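Local coordinates for stage II sporulation E family protein (Thermanaerovibrio acidaminovorans, PDB 3RNR), which is of unproven function but, as a member of the PP2C family, probably removes phosphate from phosphorylated serine or threonine residues of proteins, at residues 84-90 / 146-152; 75-79 / 159-163. All coordinates share one frame. Numbering follows the deposited sequence.

Contact 1 (84-90 / 146-152)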
loop_
_atom_site.group_PDB
_atom_site.type_symbol
_atom_site.label_atom_id
_atom_site.label_comp_id
_atom_site.label_asym_id
_atom_site.label_seq_id
_atom_site.Cartn_x
_atom_site.Cartn_y
_atom_site.Cartn_z
ATOM N N GLY B 84 11.329 -8.318 14.733
ATOM C CA GLY B 84 12.213 -7.380 14.071
ATOM C C GLY B 84 12.974 -7.895 12.850
ATOM O O GLY B 84 13.933 -7.261 12.415
ATOM N N THR B 85 12.553 -9.019 12.275
ATOM C CA THR B 85 13.312 -9.619 11.169
ATOM C C THR B 85 12.813 -9.168 9.798
ATOM O O THR B 85 11.623 -8.955 9.597
ATOM C CB THR B 85 13.296 -11.148 11.206
ATOM O OG1 THR B 85 11.939 -11.601 11.214
ATOM C CG2 THR B 85 14.027 -11.670 12.456
ATOM N N LEU B 86 13.756 -9.024 8.872
ATOM C CA LEU B 86 13.515 -8.523 7.543
ATOM C C LEU B 86 13.643 -9.620 6.486
ATOM O O LEU B 86 14.592 -10.403 6.510
ATOM C CB LEU B 86 14.553 -7.444 7.238
ATOM C CG LEU B 86 14.657 -6.937 5.799
ATOM C CD1 LEU B 86 13.399 -6.167 5.419
ATOM C CD2 LEU B 86 15.885 -6.054 5.648
ATOM N N GLU B 87 12.690 -9.661 5.557
ATOM C CA GLU B 87 12.836 -10.470 4.345
ATOM C C GLU B 87 12.598 -9.585 3.122
ATOM O O GLU B 87 11.946 -8.548 3.225
ATOM C CB GLU B 87 11.838 -11.632 4.322
ATOM C CG GLU B 87 12.059 -12.657 5.445
ATOM C CD GLU B 87 11.291 -13.930 5.185
ATOM O OE1 GLU B 87 10.038 -13.896 5.157
ATOM O OE2 GLU B 87 11.944 -14.953 4.958
ATOM N N TRP B 88 13.104 -9.999 1.965
ATOM C CA TRP B 88 12.918 -9.197 0.756
ATOM C C TRP B 88 13.016 -10.070 -0.486
ATOM O O TRP B 88 13.515 -11.206 -0.433
ATOM C CB TRP B 88 13.935 -8.043 0.688
ATOM C CG TRP B 88 15.371 -8.513 0.774
ATOM C CD1 TRP B 88 16.135 -8.607 1.902
ATOM C CD2 TRP B 88 16.198 -8.956 -0.313
ATOM N NE1 TRP B 88 17.385 -9.098 1.586
ATOM C CE2 TRP B 88 17.443 -9.329 0.235
ATOM C CE3 TRP B 88 15.993 -9.099 -1.695
ATOM C CZ2 TRP B 88 18.495 -9.814 -0.550
ATOM C CZ3 TRP B 88 17.036 -9.591 -2.478
ATOM C CH2 TRP B 88 18.272 -9.944 -1.902
ATOM N N ALA B 89 12.506 -9.556 -1.602
ATOM C CA ALA B 89 12.645 -10.250 -2.876
ATOM C C ALA B 89 12.561 -9.244 -4.013
ATOM O O ALA B 89 11.924 -8.192 -3.875
ATOM C CB ALA B 89 11.585 -11.331 -3.018
ATOM N N SER B 90 13.203 -9.554 -5.135
ATOM C CA SER B 90 13.129 -8.644 -6.275
ATOM C C SER B 90 13.321 -9.381 -7.582
ATOM O O SER B 90 13.944 -10.445 -7.627
ATOM C CB SER B 90 14.128 -7.489 -6.130
ATOM O OG SER B 90 15.459 -7.919 -6.306
ATOM N N SER B 146 15.820 -12.569 -6.930
ATOM C CA SER B 146 16.806 -12.219 -5.911
ATOM C C SER B 146 16.052 -12.204 -4.588
ATOM O O SER B 146 15.012 -11.560 -4.508
ATOM C CB SER B 146 17.409 -10.842 -6.239
ATOM O OG SER B 146 18.492 -10.524 -5.367
ATOM N N THR B 147 16.532 -12.924 -3.569
ATOM C CA THR B 147 15.813 -13.023 -2.283
ATOM C C THR B 147 16.734 -13.001 -1.063
ATOM O O THR B 147 17.897 -13.383 -1.157
ATOM C CB THR B 147 14.976 -14.340 -2.167
ATOM O OG1 THR B 147 15.854 -15.472 -2.142
ATOM C CG2 THR B 147 14.022 -14.502 -3.326
ATOM N N SER B 148 16.192 -12.582 0.081
ATOM C CA SER B 148 16.874 -12.749 1.356
ATOM C C SER B 148 16.975 -14.248 1.600
ATOM O O SER B 148 16.257 -15.038 0.966
ATOM C CB SER B 148 16.063 -12.107 2.485
ATOM O OG SER B 148 14.689 -12.443 2.362
ATOM N N GLU B 149 17.894 -14.667 2.460
ATOM C CA GLU B 149 17.886 -16.079 2.784
ATOM C C GLU B 149 17.460 -16.258 4.228
ATOM O O GLU B 149 16.260 -16.226 4.491
ATOM C CB GLU B 149 19.301 -16.616 2.566
ATOM C CG GLU B 149 19.658 -16.768 1.110
ATOM C CD GLU B 149 18.884 -17.899 0.471
ATOM O OE1 GLU B 149 18.477 -18.835 1.205
ATOM O OE2 GLU B 149 18.669 -17.850 -0.754
ATOM N N ALA B 150 18.381 -16.161 5.186
ATOM C CA ALA B 150 17.945 -16.167 6.584
ATOM C C ALA B 150 17.416 -14.767 6.844
ATOM O O ALA B 150 18.047 -13.800 6.441
ATOM C CB ALA B 150 19.111 -16.488 7.536
ATOM N N PRO B 151 16.258 -14.642 7.504
ATOM C CA PRO B 151 15.735 -13.301 7.781
ATOM C C PRO B 151 16.754 -12.438 8.532
ATOM O O PRO B 151 17.445 -12.938 9.407
ATOM C CB PRO B 151 14.512 -13.587 8.658
ATOM C CG PRO B 151 14.076 -14.956 8.214
ATOM C CD PRO B 151 15.353 -15.699 7.983
ATOM N N LEU B 152 16.850 -11.158 8.186
ATOM C CA LEU B 152 17.850 -10.274 8.787
ATOM C C LEU B 152 17.291 -9.576 10.023
ATOM O O LEU B 152 16.256 -8.911 9.944
ATOM C CB LEU B 152 18.287 -9.206 7.780
ATOM C CG LEU B 152 18.993 -9.579 6.470
ATOM C CD1 LEU B 152 18.183 -10.552 5.622
ATOM C CD2 LEU B 152 19.291 -8.314 5.668
HETATM O O HOH W 1 14.220 -14.753 3.704
#

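Contact 2 (75-79 / 159-163)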
loop_
_atom_site.group_PDB
_atom_site.type_symbol
_atom_site.label_atom_id
_atom_site.label_comp_id
_atom_site.label_asym_id
_atom_site.label_seq_id
_atom_site.Cartn_x
_atom_site.Cartn_y
_atom_site.Cartn_z
ATOM N N ALA B 75 10.309 -4.874 -6.593
ATOM C CA ALA B 75 11.079 -5.241 -5.421
ATOM C C ALA B 75 10.143 -5.121 -4.229
ATOM O O ALA B 75 9.314 -4.212 -4.179
ATOM C CB ALA B 75 12.289 -4.322 -5.254
ATOM N N VAL B 76 10.278 -6.034 -3.278
ATOM C CA VAL B 76 9.361 -6.078 -2.141
ATOM C C VAL B 76 10.110 -6.482 -0.869
ATOM O O VAL B 76 11.061 -7.275 -0.915
ATOM C CB VAL B 76 8.185 -7.038 -2.433
ATOM C CG1 VAL B 76 8.697 -8.353 -2.980
ATOM C CG2 VAL B 76 7.351 -7.262 -1.183
ATOM N N ALA B 77 9.702 -5.928 0.264
ATOM C CA ALA B 77 10.320 -6.306 1.521
ATOM C C ALA B 77 9.272 -6.262 2.628
ATOM O O ALA B 77 8.247 -5.590 2.502
ATOM C CB ALA B 77 11.497 -5.390 1.830
ATOM N N ALA B 78 9.505 -7.015 3.694
ATOM C CA ALA B 78 8.571 -7.011 4.810
ATOM C C ALA B 78 9.371 -7.146 6.084
ATOM O O ALA B 78 10.326 -7.916 6.131
ATOM C CB ALA B 78 7.594 -8.144 4.688
ATOM N N VAL B 79 8.986 -6.392 7.107
ATOM C CA VAL B 79 9.637 -6.494 8.401
ATOM C C VAL B 79 8.651 -7.099 9.383
ATOM O O VAL B 79 7.532 -6.620 9.512
ATOM C CB VAL B 79 10.075 -5.117 8.912
ATOM C CG1 VAL B 79 10.628 -5.223 10.341
ATOM C CG2 VAL B 79 11.105 -4.510 7.961
ATOM N N GLY B 159 15.836 -0.218 8.892
ATOM C CA GLY B 159 14.759 -0.494 7.966
ATOM C C GLY B 159 15.207 -0.950 6.598
ATOM O O GLY B 159 16.342 -1.400 6.414
ATOM N N VAL B 160 14.288 -0.860 5.641
ATOM C CA VAL B 160 14.551 -1.314 4.289
ATOM C C VAL B 160 13.946 -0.318 3.298
ATOM O O VAL B 160 12.889 0.281 3.555
ATOM C CB VAL B 160 13.976 -2.736 4.068
ATOM C CG1 VAL B 160 12.466 -2.759 4.354
ATOM C CG2 VAL B 160 14.291 -3.250 2.647
ATOM N N LEU B 161 14.634 -0.146 2.173
ATOM C CA LEU B 161 14.171 0.730 1.105
ATOM C C LEU B 161 14.164 -0.045 -0.206
ATOM O O LEU B 161 15.148 -0.709 -0.537
ATOM C CB LEU B 161 15.083 1.955 0.996
ATOM C CG LEU B 161 14.850 2.887 -0.200
ATOM C CD1 LEU B 161 13.734 3.827 0.121
ATOM C CD2 LEU B 161 16.110 3.663 -0.530
ATOM N N VAL B 162 13.045 0.010 -0.924
ATOM C CA VAL B 162 12.971 -0.547 -2.264
ATOM C C VAL B 162 12.827 0.583 -3.301
ATOM O O VAL B 162 12.160 1.594 -3.051
ATOM C CB VAL B 162 11.861 -1.618 -2.404
ATOM C CG1 VAL B 162 12.175 -2.849 -1.518
ATOM C CG2 VAL B 162 10.491 -1.045 -2.039
ATOM N N VAL B 163 13.448 0.393 -4.460
ATOM C CA VAL B 163 13.630 1.460 -5.444
ATOM C C VAL B 163 13.343 0.962 -6.850
ATOM O O VAL B 163 13.856 -0.090 -7.228
ATOM C CB VAL B 163 15.103 1.893 -5.489
ATOM C CG1 VAL B 163 15.264 3.128 -6.360
ATOM C CG2 VAL B 163 15.625 2.142 -4.106
#

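Contact 1 (84-90 / 146-152)
Gly84 leads into the strand with a positive phi of 73°, a conformation glycine adopts easily. At Thr85, CB packs on Pro151 CB (3.7 Å), while OG1 hydrogen-bonds to Asp83 and to a glycerol probably left from crystallisation. Leu86 makes the first hydrogen-bonded pair between the two segments: its N donates to Leu152 O (2.7 Å) and its O accepts from Leu152 N (2.9 Å). Both leucines lie on the same face of the sheet, CD2 to CD2 at 4.1 Å. Next, Glu87 joins the segments through water, which donates to Glu87 OE2 (2.6 Å) and Glu149 O (2.6 Å) and accepts from Ser148 OG (2.7 Å). Here Glu149 and Ala150 loop away and the register slips by two. Ser148 bridges the break, its OG accepting from Trp88 N (2.9 Å) where a strand would offer a carbonyl, while its N donates to Trp88 O (3.1 Å). The broad indole of Trp88 underlies small Ser148, whose CB makes a CH-pi contact 3.6 Å from the five-membered ring centroid, and has Ser146 OG at its edge, 3.4 Å from Trp88 CZ3. Ala89 then faces Thr147 as a non-hydrogen-bonded pair, and both side chains meet helix 46-63. Finally, Ser90 N donates to Ser146 O (2.8 Å) and Ser146 N to Ser90 O (2.9 Å). The result is an antiparallel edge-strand pairing interrupted by a short loop, at one border of a sheet in the PP2C-type alpha-beta-alpha sandwich.

Contact 2 (75-79 / 159-163)
Val162, Ala77 and Val160 bury more surface here than the other residues, and all three aim their CA-to-CB bonds at the opposing strand. Val162 sits opposite Ala75, CB to CB at 4.0 Å, and its CG1 reaches Ala77 CB at 4.3 Å, so one branched side chain meets two alanines. Ala77 is the middle point: its CB also lies 3.6 Å from Val160 CG2, the tightest approach between the segments. A methyl group is enough at this position, because the larger valines opposite supply the bulk. Val160 extends the row in the other direction, its CG1 lying 4.2 Å from Val79 CG2. Beta-branched valine favours extended backbone and presents two methyls, which suits a strand facing a dry interior. Alternation does the rest: Val76, Ala78, Leu161 and Val163 turn away, and Leu161 and Val163 touch Tyr200. The strand axes approach to 6.8 Å at 164° between their directions, yet the two belong to different sheets and are joined by packing of mainly apolar side chains, without backbone pairing. Strands 85-91, 95-100 and 205-210 add neighbours such as Leu86, Val96 and Ala207. Such face-to-face packing of two sheets is the central beta-sandwich of the PP2C fold, which helices flank on its outer sides.

Overall arrangement
Contact 2 lies in the core, every touching residue buried, whereas contact 1 is partly buried and is interrupted by an exposed loop. They share one sheet: strand 72-80 of contact 2 neighbours strand 85-91 of contact 1, with probable hydrogen bonds from Val76 N to Ala89 O (2.8 Å) and Ala78 N to Glu87 O (2.9 Å). Contact 1 therefore works sideways within that sheet, through backbone bonds, the hydroxyl of Ser148 and a water, while contact 2 works across to the other sheet through methyl groups. Leu86 links the two, touching both Val79 and Val160. Along the chain, contact 1 is nested inside the loop that contact 2 closes.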